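Local coordinates for McyG protein (Microcystis aeruginosa PCC 7806, PDB 4R0M) that binds phenylalanyl-adenylate and probably activates an aromatic substrate by adenylation, as part of microcystin synthetase, at residues N282-L288 against I319-H323; I96-L100 against A176-F181; A449-E453 against Y466-F470. One frame throughout, in Å; residues are numbered along the deposited sequence.

Contact 1 of 3, residues N282-L288 against I319-H323; sequences NQQAEEL and ILEKH
Ile-319 sets its CG1 branch beside its own backbone N and anti to the carbonyl carbon (chi1 -66°), which splits its two arms between different partners in 282-288. CD1, at the end of the longer arm, comes up to the CB of Ala-285 at 3.9 Å and also lies 3.7 Å from OD1 of Asn-282. The shorter arm, CG2, sits 3.7 Å from CD1 of Leu-288, the two side chains crossing at about a right angle. Leu-320 adds a looser contact to the same methyl, its CD2 lying 4.3 Å from Leu-288 CD1.

His-323 takes a similar first torsion (chi1 -65°), and its ring presents NE2 at the edge, in the ring plane, to the backbone O of Leu-288. The distance from NE2 to that oxygen is 3.0 Å, but the bond is bent to 127° and therefore weak. ND1 is paired with the backbone N of Tyr-293, so both ring nitrogens are engaged; CE1 meanwhile packs 3.8 Å from CD2 of Leu-288. Losing the imidazole to an alanine here would probably leave the Leu-288 carbonyl and the Tyr-293 amide without their ring partners and open a gap beside the CD2 methyl of Leu-288.

The amide of Asn-282 turns ND2 to the carbonyl of Thr-312, near the start of helix 310-320, while the loop that follows helix 275-282 packs on the C-terminal end of helix 310-320. These helices follow adjacent parallel strands, 270-273 and 300-303, in the alpha/beta layering of an adenylation domain.

Contact 2 of 3, residues I96-L100 against A176-F181; sequences IPVPL and AALLLF
A parallel strand pairing at the margin of a four-stranded parallel sheet brings residues 176-181 alongside 96-99, the edge strand of that sheet. The segment axes approach to 5.3 Å with an angle of 18° between their directions, so the strands are parallel, yet their hydrogen bonding is sparse. The one bond across is Leu-179 N to Pro-97 O, straight at 170° but weak at 3.4 Å.

The two prolines account for much of this: with no N-H to offer, they place ring carbons where donors would otherwise be. Pro-97 CD lies 3.2 Å from Ala-177 O, and Pro-99 CD 3.5 Å from Leu-179 O, the latter oxygen also meeting the CA-H of Val-98.

Side chains carry the rest, on two faces. On one, Ile-96 CG2 rests 3.8 Å from Leu-179 CB, and Val-98 lies side by side with Leu-179, pointing the same way. With CG1 of Val-98 anti to N (chi1 -173°), that methyl reaches the edge of the Phe-181 ring, 3.8 Å from CD1. On the other, CD2 of Leu-180 packs 3.8 Å from Pro-99 CD, while the Leu-178 side chain crosses both prolines at about a right angle, its CD1 touching each. Helix 227-240 lies against Leu-178, Leu-180 and Pro-99, and helix 80-93 against the prolines.

Ala-177 and Leu-178 form a classic beta bulge against strand 190-195, the partner strand of the hairpin whose connection is the Thr-, Ser- and Gly-rich, phosphate-binding loop characteristic of adenylate-forming enzymes.

Contact 3 of 3, residues A449-E453 against Y466-F470; sequences AHELE and YTAAF
In the small C-terminal subdomain that caps the active site of adenylation domains, helix 449-457 packs against strand 468-474, the edge strand of a three-stranded mixed sheet. The segment axes come within 7.4 Å at an angle of 135°, so helix and strand run obliquely in opposing senses. Glu-453 makes most of the helix side of the contact and Ala-469 most of the strand side.

Ala-469 points its CB toward the helix and meets Leu-452 CB at 4.0 Å; Ala-449 CB also approaches it, more loosely. Ala-449 CB lies closer to the strand's backbone, 3.4 Å from the carbonyl O of Ala-469. The close approach is consistent with the short side chains of Ala-449 and Ala-469. Leu-452 also touches Leu-482 of strand 479-486, and Val-507 and Phe-511 of helix 498-511.

The polar element is Glu-453. Its CG stands beside the backbone N (chi1 -77°) and the chain is extended beyond it, which carries the carboxylate across to the strand's backbone. On the way CG passes 4.1 Å from CG2 of Thr-467. The carboxylate oxygen OE2 also has Lys-536 nearby, but only as a long, weak ion pair; a positive charge there would be expected to favour the ionised carboxylate. Thr-467 sends its OG1 into a weak hydrogen bond with Glu-457, one helical turn further on.

The hydrogen bond across the contact runs from backbone to side chain: the amide N of Ala-469 donates to OE2 of Glu-453 over 2.9 Å at 144°, and OE2 accepts through its anti lone pair, turned away from OE1.

In the fold
Along the chain contact 2 comes first, then contact 1, then contact 3. Contacts 1 and 2 both lie in the AMP-binding part of the chain: contact 1 joins the helix and loop regions that follow strands 270-273 and 300-303 of a nine-stranded mixed sheet, contact 2 a four-stranded parallel sheet and the 176-182/190-195 hairpin. Their centres are about 39 Å apart, on opposite sides of the chain's centre. Contact 3 belongs to the C-terminal subdomain, its centre about 24 Å from that of contact 1 and 31 Å from that of contact 2. The bound phenylalanyl-adenylate lies about 8 Å from the Leu-180 side chain and 10 Å from that of Glu-453, consistent with a site between the two subdomains.

Contact 1 of 3, residues N282-L288 against I319-H323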
ATOM      1  N   ASN A 282      14.816  -8.532   9.138  1.00 36.97           N
ATOM      2  CA  ASN A 282      15.698  -8.345  10.293  1.00 38.57           C
ATOM      3  C   ASN A 282      15.512  -9.412  11.374  1.00 40.33           C
ATOM      4  O   ASN A 282      16.472  -9.784  12.046  1.00 41.58           O
ATOM      5  CB  ASN A 282      15.528  -6.943  10.891  1.00 37.27           C
ATOM      6  CG  ASN A 282      15.965  -5.839   9.938  1.00 36.92           C
ATOM      7  OD1 ASN A 282      16.524  -6.102   8.871  1.00 36.27           O
ATOM      8  ND2 ASN A 282      15.711  -4.595  10.324  1.00 36.57           N
ATOM      9  N   GLN A 283      14.282  -9.907  11.520  1.00 42.56           N
ATOM     10  CA  GLN A 283      13.973 -11.005  12.447  1.00 44.82           C
ATOM     11  C   GLN A 283      14.688 -12.302  12.065  1.00 45.73           C
ATOM     12  O   GLN A 283      14.898 -13.177  12.908  1.00 46.73           O
ATOM     13  CB  GLN A 283      12.460 -11.258  12.515  1.00 45.42           C
ATOM     14  CG  GLN A 283      11.635 -10.110  13.080  1.00 46.74           C
ATOM     15  CD  GLN A 283      11.839  -9.910  14.570  1.00 47.92           C
ATOM     16  OE1 GLN A 283      12.581  -9.025  14.990  1.00 48.73           O
ATOM     17  NE2 GLN A 283      11.184 -10.741  15.377  1.00 49.04           N
ATOM     18  N   GLN A 284      15.055 -12.417  10.790  1.00 46.51           N
ATOM     19  CA  GLN A 284      15.713 -13.613  10.263  1.00 47.19           C
ATOM     20  C   GLN A 284      17.241 -13.488  10.261  1.00 46.73           C
ATOM     21  O   GLN A 284      17.927 -14.249   9.580  1.00 46.90           O
ATOM     22  CB  GLN A 284      15.207 -13.912   8.847  1.00 47.81           C
ATOM     23  CG  GLN A 284      13.697 -14.075   8.728  1.00 49.10           C
ATOM     24  CD  GLN A 284      13.208 -15.437   9.187  1.00 49.59           C
ATOM     25  OE1 GLN A 284      13.744 -16.473   8.788  1.00 50.52           O
ATOM     26  NE2 GLN A 284      12.176 -15.441  10.020  1.00 49.73           N
ATOM     27  N   ALA A 285      17.764 -12.539  11.036  1.00 47.14           N
ATOM     28  CA  ALA A 285      19.207 -12.269  11.097  1.00 48.40           C
ATOM     29  C   ALA A 285      20.050 -13.505  11.424  1.00 49.91           C
ATOM     30  O   ALA A 285      21.143 -13.676  10.877  1.00 50.76           O
ATOM     31  CB  ALA A 285      19.497 -11.150  12.089  1.00 46.72           C
ATOM     32  N   GLU A 286      19.533 -14.357  12.308  1.00 51.53           N
ATOM     33  CA  GLU A 286      20.224 -15.570  12.743  1.00 53.00           C
ATOM     34  C   GLU A 286      20.445 -16.563  11.597  1.00 53.36           C
ATOM     35  O   GLU A 286      21.583 -16.950  11.322  1.00 53.10           O
ATOM     36  CB  GLU A 286      19.464 -16.230  13.907  1.00 53.79           C
ATOM     37  CG  GLU A 286      20.044 -17.552  14.405  1.00 54.50           C
ATOM     38  CD  GLU A 286      21.448 -17.425  14.980  1.00 56.01           C
ATOM     39  OE1 GLU A 286      21.781 -16.362  15.550  1.00 56.21           O
ATOM     40  OE2 GLU A 286      22.223 -18.400  14.864  1.00 56.27           O
ATOM     41  N   GLU A 287      19.359 -16.959  10.935  1.00 54.10           N
ATOM     42  CA  GLU A 287      19.423 -17.908   9.815  1.00 55.23           C
ATOM     43  C   GLU A 287      20.104 -17.333   8.567  1.00 54.50           C
ATOM     44  O   GLU A 287      20.512 -18.084   7.680  1.00 54.17           O
ATOM     45  CB  GLU A 287      18.034 -18.471   9.467  1.00 56.94           C
ATOM     46  CG  GLU A 287      16.883 -17.484   9.583  1.00 59.23           C
ATOM     47  CD  GLU A 287      16.288 -17.442  10.982  1.00 60.70           C
ATOM     48  OE1 GLU A 287      15.463 -18.322  11.303  1.00 62.02           O
ATOM     49  OE2 GLU A 287      16.643 -16.526  11.757  1.00 60.08           O
ATOM     50  N   LEU A 288      20.232 -16.009   8.513  1.00 53.37           N
ATOM     51  CA  LEU A 288      20.928 -15.330   7.419  1.00 53.20           C
ATOM     52  C   LEU A 288      22.452 -15.345   7.579  1.00 54.30           C
ATOM     53  O   LEU A 288      23.179 -14.862   6.705  1.00 53.81           O
ATOM     54  CB  LEU A 288      20.420 -13.892   7.266  1.00 51.33           C
ATOM     55  CG  LEU A 288      19.130 -13.694   6.462  1.00 50.37           C
ATOM     56  CD1 LEU A 288      18.514 -12.336   6.761  1.00 49.32           C
ATOM     57  CD2 LEU A 288      19.376 -13.857   4.968  1.00 49.54           C
ATOM     58  N   ILE A 319      22.813  -6.291   7.788  1.00 46.16           N
ATOM     59  CA  ILE A 319      22.541  -7.710   7.578  1.00 45.95           C
ATOM     60  C   ILE A 319      22.752  -8.109   6.114  1.00 46.48           C
ATOM     61  O   ILE A 319      23.372  -9.137   5.829  1.00 46.51           O
ATOM     62  CB  ILE A 319      21.110  -8.088   8.032  1.00 45.16           C
ATOM     63  CG1 ILE A 319      20.961  -7.922   9.548  1.00 44.97           C
ATOM     64  CG2 ILE A 319      20.771  -9.519   7.628  1.00 44.59           C
ATOM     65  CD1 ILE A 319      19.525  -7.883  10.032  1.00 44.30           C
ATOM     66  N   LEU A 320      22.253  -7.285   5.194  1.00 46.28           N
ATOM     67  CA  LEU A 320      22.175  -7.671   3.784  1.00 46.67           C
ATOM     68  C   LEU A 320      23.320  -7.204   2.881  1.00 47.75           C
ATOM     69  O   LEU A 320      23.436  -7.678   1.750  1.00 47.38           O
ATOM     70  CB  LEU A 320      20.813  -7.291   3.185  1.00 45.17           C
ATOM     71  CG  LEU A 320      19.593  -8.104   3.640  1.00 44.32           C
ATOM     72  CD1 LEU A 320      18.411  -7.813   2.735  1.00 44.09           C
ATOM     73  CD2 LEU A 320      19.869  -9.601   3.668  1.00 43.89           C
ATOM     74  N   GLU A 321      24.166  -6.297   3.370  1.00 48.89           N
ATOM     75  CA  GLU A 321      25.384  -5.939   2.633  1.00 50.10           C
ATOM     76  C   GLU A 321      26.341  -7.136   2.569  1.00 49.08           C
ATOM     77  O   GLU A 321      27.161  -7.238   1.658  1.00 49.53           O
ATOM     78  CB  GLU A 321      26.070  -4.695   3.217  1.00 51.53           C
ATOM     79  CG  GLU A 321      26.802  -4.905   4.536  1.00 53.80           C
ATOM     80  CD  GLU A 321      27.736  -3.758   4.880  1.00 55.63           C
ATOM     81  OE1 GLU A 321      27.266  -2.602   4.957  1.00 56.63           O
ATOM     82  OE2 GLU A 321      28.943  -4.014   5.078  1.00 56.04           O
ATOM     83  N   LYS A 322      26.209  -8.040   3.540  1.00 48.70           N
ATOM     84  CA  LYS A 322      26.934  -9.310   3.553  1.00 48.30           C
ATOM     85  C   LYS A 322      26.335 -10.293   2.545  1.00 46.78           C
ATOM     86  O   LYS A 322      26.815 -11.420   2.395  1.00 46.55           O
ATOM     87  CB  LYS A 322      26.908  -9.920   4.960  1.00 49.72           C
ATOM     88  CG  LYS A 322      27.560  -9.057   6.030  1.00 51.81           C
ATOM     89  CD  LYS A 322      27.523  -9.732   7.391  1.00 53.00           C
ATOM     90  CE  LYS A 322      28.319  -8.939   8.415  1.00 53.85           C
ATOM     91  NZ  LYS A 322      28.501  -9.701   9.683  1.00 55.45           N
ATOM     92  N   HIS A 323      25.277  -9.857   1.865  1.00 45.66           N
ATOM     93  CA  HIS A 323      24.606 -10.654   0.843  1.00 44.37           C
ATOM     94  C   HIS A 323      24.582  -9.920  -0.470  1.00 44.25           C
ATOM     95  O   HIS A 323      23.669 -10.094  -1.284  1.00 44.26           O
ATOM     96  CB  HIS A 323      23.200 -11.021   1.303  1.00 43.34           C
ATOM     97  CG  HIS A 323      23.180 -11.925   2.507  1.00 42.33           C
ATOM     98  ND1 HIS A 323      22.895 -13.234   2.424  1.00 41.71           N
ATOM     99  CD2 HIS A 323      23.451 -11.666   3.849  1.00 41.97           C
ATOM    100  CE1 HIS A 323      22.965 -13.786   3.646  1.00 41.81           C
ATOM    101  NE2 HIS A 323      23.307 -12.825   4.518  1.00 41.77           N
TER

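Contact 2 of 3, residues I96-L100 against A176-F181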
ATOM      1  N   ILE A  96     -14.177   1.189 -16.467  1.00 26.17           N
ATOM      2  CA  ILE A  96     -13.398   1.565 -15.288  1.00 25.98           C
ATOM      3  C   ILE A  96     -13.388   0.434 -14.251  1.00 25.64           C
ATOM      4  O   ILE A  96     -14.423   0.134 -13.649  1.00 25.82           O
ATOM      5  CB  ILE A  96     -13.900   2.888 -14.665  1.00 26.23           C
ATOM      6  CG1 ILE A  96     -13.814   4.029 -15.690  1.00 26.46           C
ATOM      7  CG2 ILE A  96     -13.098   3.238 -13.415  1.00 26.24           C
ATOM      8  CD1 ILE A  96     -14.749   5.187 -15.418  1.00 26.55           C
ATOM      9  N   PRO A  97     -12.217  -0.201 -14.045  1.00 24.92           N
ATOM     10  CA  PRO A  97     -12.116  -1.231 -13.017  1.00 24.59           C
ATOM     11  C   PRO A  97     -12.049  -0.603 -11.627  1.00 24.40           C
ATOM     12  O   PRO A  97     -11.434   0.453 -11.452  1.00 23.72           O
ATOM     13  CB  PRO A  97     -10.800  -1.935 -13.351  1.00 24.49           C
ATOM     14  CG  PRO A  97      -9.971  -0.884 -14.011  1.00 24.46           C
ATOM     15  CD  PRO A  97     -10.919   0.060 -14.696  1.00 24.69           C
ATOM     16  N   VAL A  98     -12.706  -1.240 -10.662  1.00 24.55           N
ATOM     17  CA  VAL A  98     -12.696  -0.770  -9.279  1.00 24.82           C
ATOM     18  C   VAL A  98     -12.181  -1.905  -8.393  1.00 25.19           C
ATOM     19  O   VAL A  98     -12.969  -2.686  -7.846  1.00 25.30           O
ATOM     20  CB  VAL A  98     -14.088  -0.273  -8.822  1.00 25.02           C
ATOM     21  CG1 VAL A  98     -14.010   0.366  -7.440  1.00 25.14           C
ATOM     22  CG2 VAL A  98     -14.657   0.726  -9.824  1.00 24.85           C
ATOM     23  N   PRO A  99     -10.846  -2.016  -8.271  1.00 25.24           N
ATOM     24  CA  PRO A  99     -10.253  -3.097  -7.496  1.00 25.60           C
ATOM     25  C   PRO A  99     -10.435  -2.864  -6.005  1.00 25.87           C
ATOM     26  O   PRO A  99     -10.158  -1.771  -5.507  1.00 26.35           O
ATOM     27  CB  PRO A  99      -8.762  -3.035  -7.873  1.00 25.70           C
ATOM     28  CG  PRO A  99      -8.660  -2.074  -9.016  1.00 25.56           C
ATOM     29  CD  PRO A  99      -9.817  -1.139  -8.849  1.00 25.35           C
ATOM     30  N   LEU A 100     -10.923  -3.881  -5.308  1.00 25.91           N
ATOM     31  CA  LEU A 100     -11.078  -3.810  -3.860  1.00 26.06           C
ATOM     32  C   LEU A 100     -10.421  -5.021  -3.203  1.00 26.04           C
ATOM     33  O   LEU A 100     -10.287  -6.076  -3.825  1.00 25.08           O
ATOM     34  CB  LEU A 100     -12.558  -3.702  -3.474  1.00 25.69           C
ATOM     35  CG  LEU A 100     -13.310  -2.423  -3.877  1.00 25.62           C
ATOM     36  CD1 LEU A 100     -14.810  -2.598  -3.698  1.00 25.63           C
ATOM     37  CD2 LEU A 100     -12.818  -1.201  -3.112  1.00 25.24           C
ATOM     38  N   ALA A 176     -11.275   9.202 -16.964  1.00 33.29           N
ATOM     39  CA  ALA A 176     -11.008   8.257 -15.884  1.00 32.10           C
ATOM     40  C   ALA A 176     -10.660   6.880 -16.441  1.00 31.35           C
ATOM     41  O   ALA A 176     -11.329   6.379 -17.347  1.00 31.25           O
ATOM     42  CB  ALA A 176     -12.208   8.164 -14.954  1.00 31.79           C
ATOM     43  N   ALA A 177      -9.604   6.285 -15.895  1.00 30.29           N
ATOM     44  CA  ALA A 177      -9.165   4.953 -16.296  1.00 29.91           C
ATOM     45  C   ALA A 177      -9.202   3.974 -15.123  1.00 29.58           C
ATOM     46  O   ALA A 177      -9.314   2.765 -15.320  1.00 28.88           O
ATOM     47  CB  ALA A 177      -7.764   5.014 -16.886  1.00 29.50           C
ATOM     48  N   LEU A 178      -9.101   4.507 -13.908  1.00 28.75           N
ATOM     49  CA  LEU A 178      -8.988   3.689 -12.710  1.00 28.42           C
ATOM     50  C   LEU A 178      -9.602   4.388 -11.503  1.00 28.51           C
ATOM     51  O   LEU A 178      -9.326   5.561 -11.244  1.00 28.47           O
ATOM     52  CB  LEU A 178      -7.515   3.355 -12.442  1.00 27.96           C
ATOM     53  CG  LEU A 178      -7.126   2.459 -11.259  1.00 27.76           C
ATOM     54  CD1 LEU A 178      -7.713   1.058 -11.381  1.00 27.09           C
ATOM     55  CD2 LEU A 178      -5.611   2.402 -11.149  1.00 27.11           C
ATOM     56  N   LEU A 179     -10.441   3.657 -10.778  1.00 28.57           N
ATOM     57  CA  LEU A 179     -11.069   4.176  -9.570  1.00 28.91           C
ATOM     58  C   LEU A 179     -10.677   3.318  -8.370  1.00 28.84           C
ATOM     59  O   LEU A 179     -11.038   2.144  -8.298  1.00 28.59           O
ATOM     60  CB  LEU A 179     -12.592   4.237  -9.742  1.00 28.88           C
ATOM     61  CG  LEU A 179     -13.476   4.784  -8.616  1.00 29.29           C
ATOM     62  CD1 LEU A 179     -13.093   6.199  -8.210  1.00 29.35           C
ATOM     63  CD2 LEU A 179     -14.934   4.735  -9.046  1.00 29.74           C
ATOM     64  N   LEU A 180      -9.923   3.912  -7.445  1.00 28.79           N
ATOM     65  CA  LEU A 180      -9.433   3.203  -6.262  1.00 29.72           C
ATOM     66  C   LEU A 180      -9.953   3.815  -4.963  1.00 30.32           C
ATOM     67  O   LEU A 180      -9.664   4.973  -4.647  1.00 30.04           O
ATOM     68  CB  LEU A 180      -7.899   3.169  -6.243  1.00 29.05           C
ATOM     69  CG  LEU A 180      -7.170   2.348  -7.309  1.00 28.80           C
ATOM     70  CD1 LEU A 180      -5.733   2.823  -7.443  1.00 28.45           C
ATOM     71  CD2 LEU A 180      -7.219   0.864  -6.984  1.00 28.29           C
ATOM     72  N   PHE A 181     -10.715   3.022  -4.214  1.00 31.48           N
ATOM     73  CA  PHE A 181     -11.287   3.466  -2.949  1.00 32.89           C
ATOM     74  C   PHE A 181     -10.345   3.205  -1.783  1.00 34.53           C
ATOM     75  O   PHE A 181      -9.850   2.092  -1.612  1.00 34.75           O
ATOM     76  CB  PHE A 181     -12.634   2.784  -2.698  1.00 32.57           C
ATOM     77  CG  PHE A 181     -13.775   3.396  -3.458  1.00 32.19           C
ATOM     78  CD1 PHE A 181     -14.043   3.012  -4.771  1.00 32.03           C
ATOM     79  CD2 PHE A 181     -14.591   4.350  -2.862  1.00 32.01           C
ATOM     80  CE1 PHE A 181     -15.097   3.576  -5.473  1.00 31.74           C
ATOM     81  CE2 PHE A 181     -15.648   4.917  -3.559  1.00 32.02           C
ATOM     82  CZ  PHE A 181     -15.900   4.529  -4.867  1.00 31.95           C
TER

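Contact 3 of 3, residues A449-E453 against Y466-F470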
ATOM      1  N   ALA A 449       4.963   7.785  16.817  1.00 41.55           N
ATOM      2  CA  ALA A 449       4.439   6.422  16.919  1.00 41.45           C
ATOM      3  C   ALA A 449       5.388   5.331  16.421  1.00 41.61           C
ATOM      4  O   ALA A 449       5.523   4.285  17.066  1.00 41.09           O
ATOM      5  CB  ALA A 449       3.096   6.324  16.209  1.00 41.03           C
ATOM      6  N   HIS A 450       6.044   5.579  15.286  1.00 42.13           N
ATOM      7  CA  HIS A 450       6.933   4.589  14.671  1.00 42.33           C
ATOM      8  C   HIS A 450       8.104   4.221  15.545  1.00 42.00           C
ATOM      9  O   HIS A 450       8.461   3.044  15.631  1.00 41.78           O
ATOM     10  CB  HIS A 450       7.390   5.040  13.283  1.00 43.30           C
ATOM     11  CG  HIS A 450       8.493   6.075  13.299  1.00 44.05           C
ATOM     12  ND1 HIS A 450       8.258   7.384  13.521  1.00 44.48           N
ATOM     13  CD2 HIS A 450       9.869   5.952  13.101  1.00 43.76           C
ATOM     14  CE1 HIS A 450       9.421   8.063  13.474  1.00 44.29           C
ATOM     15  NE2 HIS A 450      10.406   7.185  13.216  1.00 44.74           N
ATOM     16  N   GLU A 451       8.700   5.217  16.205  1.00 42.14           N
ATOM     17  CA  GLU A 451       9.792   4.989  17.157  1.00 42.35           C
ATOM     18  C   GLU A 451       9.329   4.086  18.291  1.00 41.49           C
ATOM     19  O   GLU A 451       9.980   3.087  18.607  1.00 41.14           O
ATOM     20  CB  GLU A 451      10.281   6.309  17.750  1.00 44.50           C
ATOM     21  CG  GLU A 451      11.207   7.122  16.864  1.00 46.77           C
ATOM     22  CD  GLU A 451      11.692   8.380  17.560  1.00 48.63           C
ATOM     23  OE1 GLU A 451      12.295   8.270  18.652  1.00 49.53           O
ATOM     24  OE2 GLU A 451      11.467   9.483  17.019  1.00 50.79           O
ATOM     25  N   LEU A 452       8.196   4.450  18.892  1.00 40.52           N
ATOM     26  CA  LEU A 452       7.589   3.667  19.964  1.00 39.71           C
ATOM     27  C   LEU A 452       7.336   2.239  19.509  1.00 39.18           C
ATOM     28  O   LEU A 452       7.758   1.290  20.170  1.00 38.46           O
ATOM     29  CB  LEU A 452       6.289   4.322  20.439  1.00 39.51           C
ATOM     30  CG  LEU A 452       6.417   5.658  21.178  1.00 39.87           C
ATOM     31  CD1 LEU A 452       5.136   6.470  21.057  1.00 39.54           C
ATOM     32  CD2 LEU A 452       6.801   5.451  22.638  1.00 39.86           C
ATOM     33  N   GLU A 453       6.673   2.102  18.360  1.00 39.63           N
ATOM     34  CA  GLU A 453       6.365   0.799  17.770  1.00 39.83           C
ATOM     35  C   GLU A 453       7.614  -0.033  17.485  1.00 39.73           C
ATOM     36  O   GLU A 453       7.642  -1.225  17.789  1.00 40.30           O
ATOM     37  CB  GLU A 453       5.525   0.966  16.502  1.00 40.37           C
ATOM     38  CG  GLU A 453       4.061   1.279  16.774  1.00 40.39           C
ATOM     39  CD  GLU A 453       3.410   2.100  15.677  1.00 40.13           C
ATOM     40  OE1 GLU A 453       3.871   2.048  14.516  1.00 40.36           O
ATOM     41  OE2 GLU A 453       2.425   2.804  15.979  1.00 40.34           O
ATOM     42  N   TYR A 466       2.147  -6.048  13.912  1.00 37.82           N
ATOM     43  CA  TYR A 466       0.853  -5.973  14.557  1.00 37.65           C
ATOM     44  C   TYR A 466       0.780  -4.973  15.684  1.00 38.15           C
ATOM     45  O   TYR A 466      -0.046  -5.095  16.537  1.00 38.67           O
ATOM     46  CB  TYR A 466       0.461  -7.325  15.097  1.00 37.22           C
ATOM     47  CG  TYR A 466       0.342  -8.394  14.087  1.00 36.95           C
ATOM     48  CD1 TYR A 466      -0.809  -8.575  13.401  1.00 36.76           C
ATOM     49  CD2 TYR A 466       1.379  -9.230  13.829  1.00 37.33           C
ATOM     50  CE1 TYR A 466      -0.928  -9.548  12.470  1.00 37.13           C
ATOM     51  CE2 TYR A 466       1.265 -10.210  12.902  1.00 37.34           C
ATOM     52  CZ  TYR A 466       0.097 -10.359  12.234  1.00 37.29           C
ATOM     53  OH  TYR A 466      -0.038 -11.330  11.319  1.00 37.91           O
ATOM     54  N   THR A 467       1.685  -4.018  15.709  1.00 37.62           N
ATOM     55  CA  THR A 467       1.840  -3.137  16.830  1.00 37.14           C
ATOM     56  C   THR A 467       1.405  -1.737  16.499  1.00 37.26           C
ATOM     57  O   THR A 467       1.543  -1.325  15.409  1.00 37.46           O
ATOM     58  CB  THR A 467       3.276  -3.147  17.313  1.00 37.10           C
ATOM     59  OG1 THR A 467       3.644  -4.471  17.624  1.00 37.11           O
ATOM     60  CG2 THR A 467       3.408  -2.358  18.518  1.00 37.30           C
ATOM     61  N   ALA A 468       0.808  -1.036  17.444  1.00 37.50           N
ATOM     62  CA  ALA A 468       0.366   0.343  17.250  1.00 37.82           C
ATOM     63  C   ALA A 468       0.528   1.175  18.520  1.00 38.13           C
ATOM     64  O   ALA A 468       0.358   0.673  19.633  1.00 37.79           O
ATOM     65  CB  ALA A 468      -1.078   0.379  16.777  1.00 38.04           C
ATOM     66  N   ALA A 469       0.864   2.449  18.338  1.00 37.94           N
ATOM     67  CA  ALA A 469       0.960   3.393  19.439  1.00 38.09           C
ATOM     68  C   ALA A 469       0.186   4.663  19.098  1.00 38.94           C
ATOM     69  O   ALA A 469       0.434   5.297  18.070  1.00 39.30           O
ATOM     70  CB  ALA A 469       2.417   3.711  19.740  1.00 38.35           C
ATOM     71  N   PHE A 470      -0.762   5.021  19.961  1.00 39.16           N
ATOM     72  CA  PHE A 470      -1.582   6.218  19.768  1.00 39.96           C
ATOM     73  C   PHE A 470      -1.972   6.848  21.102  1.00 41.06           C
ATOM     74  O   PHE A 470      -1.906   6.195  22.147  1.00 41.19           O
ATOM     75  CB  PHE A 470      -2.832   5.901  18.932  1.00 39.03           C
ATOM     76  CG  PHE A 470      -3.710   4.836  19.527  1.00 38.35           C
ATOM     77  CD1 PHE A 470      -3.484   3.492  19.245  1.00 37.91           C
ATOM     78  CD2 PHE A 470      -4.767   5.174  20.365  1.00 37.88           C
ATOM     79  CE1 PHE A 470      -4.292   2.507  19.793  1.00 37.84           C
ATOM     80  CE2 PHE A 470      -5.577   4.193  20.917  1.00 37.87           C
ATOM     81  CZ  PHE A 470      -5.342   2.858  20.627  1.00 37.87           C
TER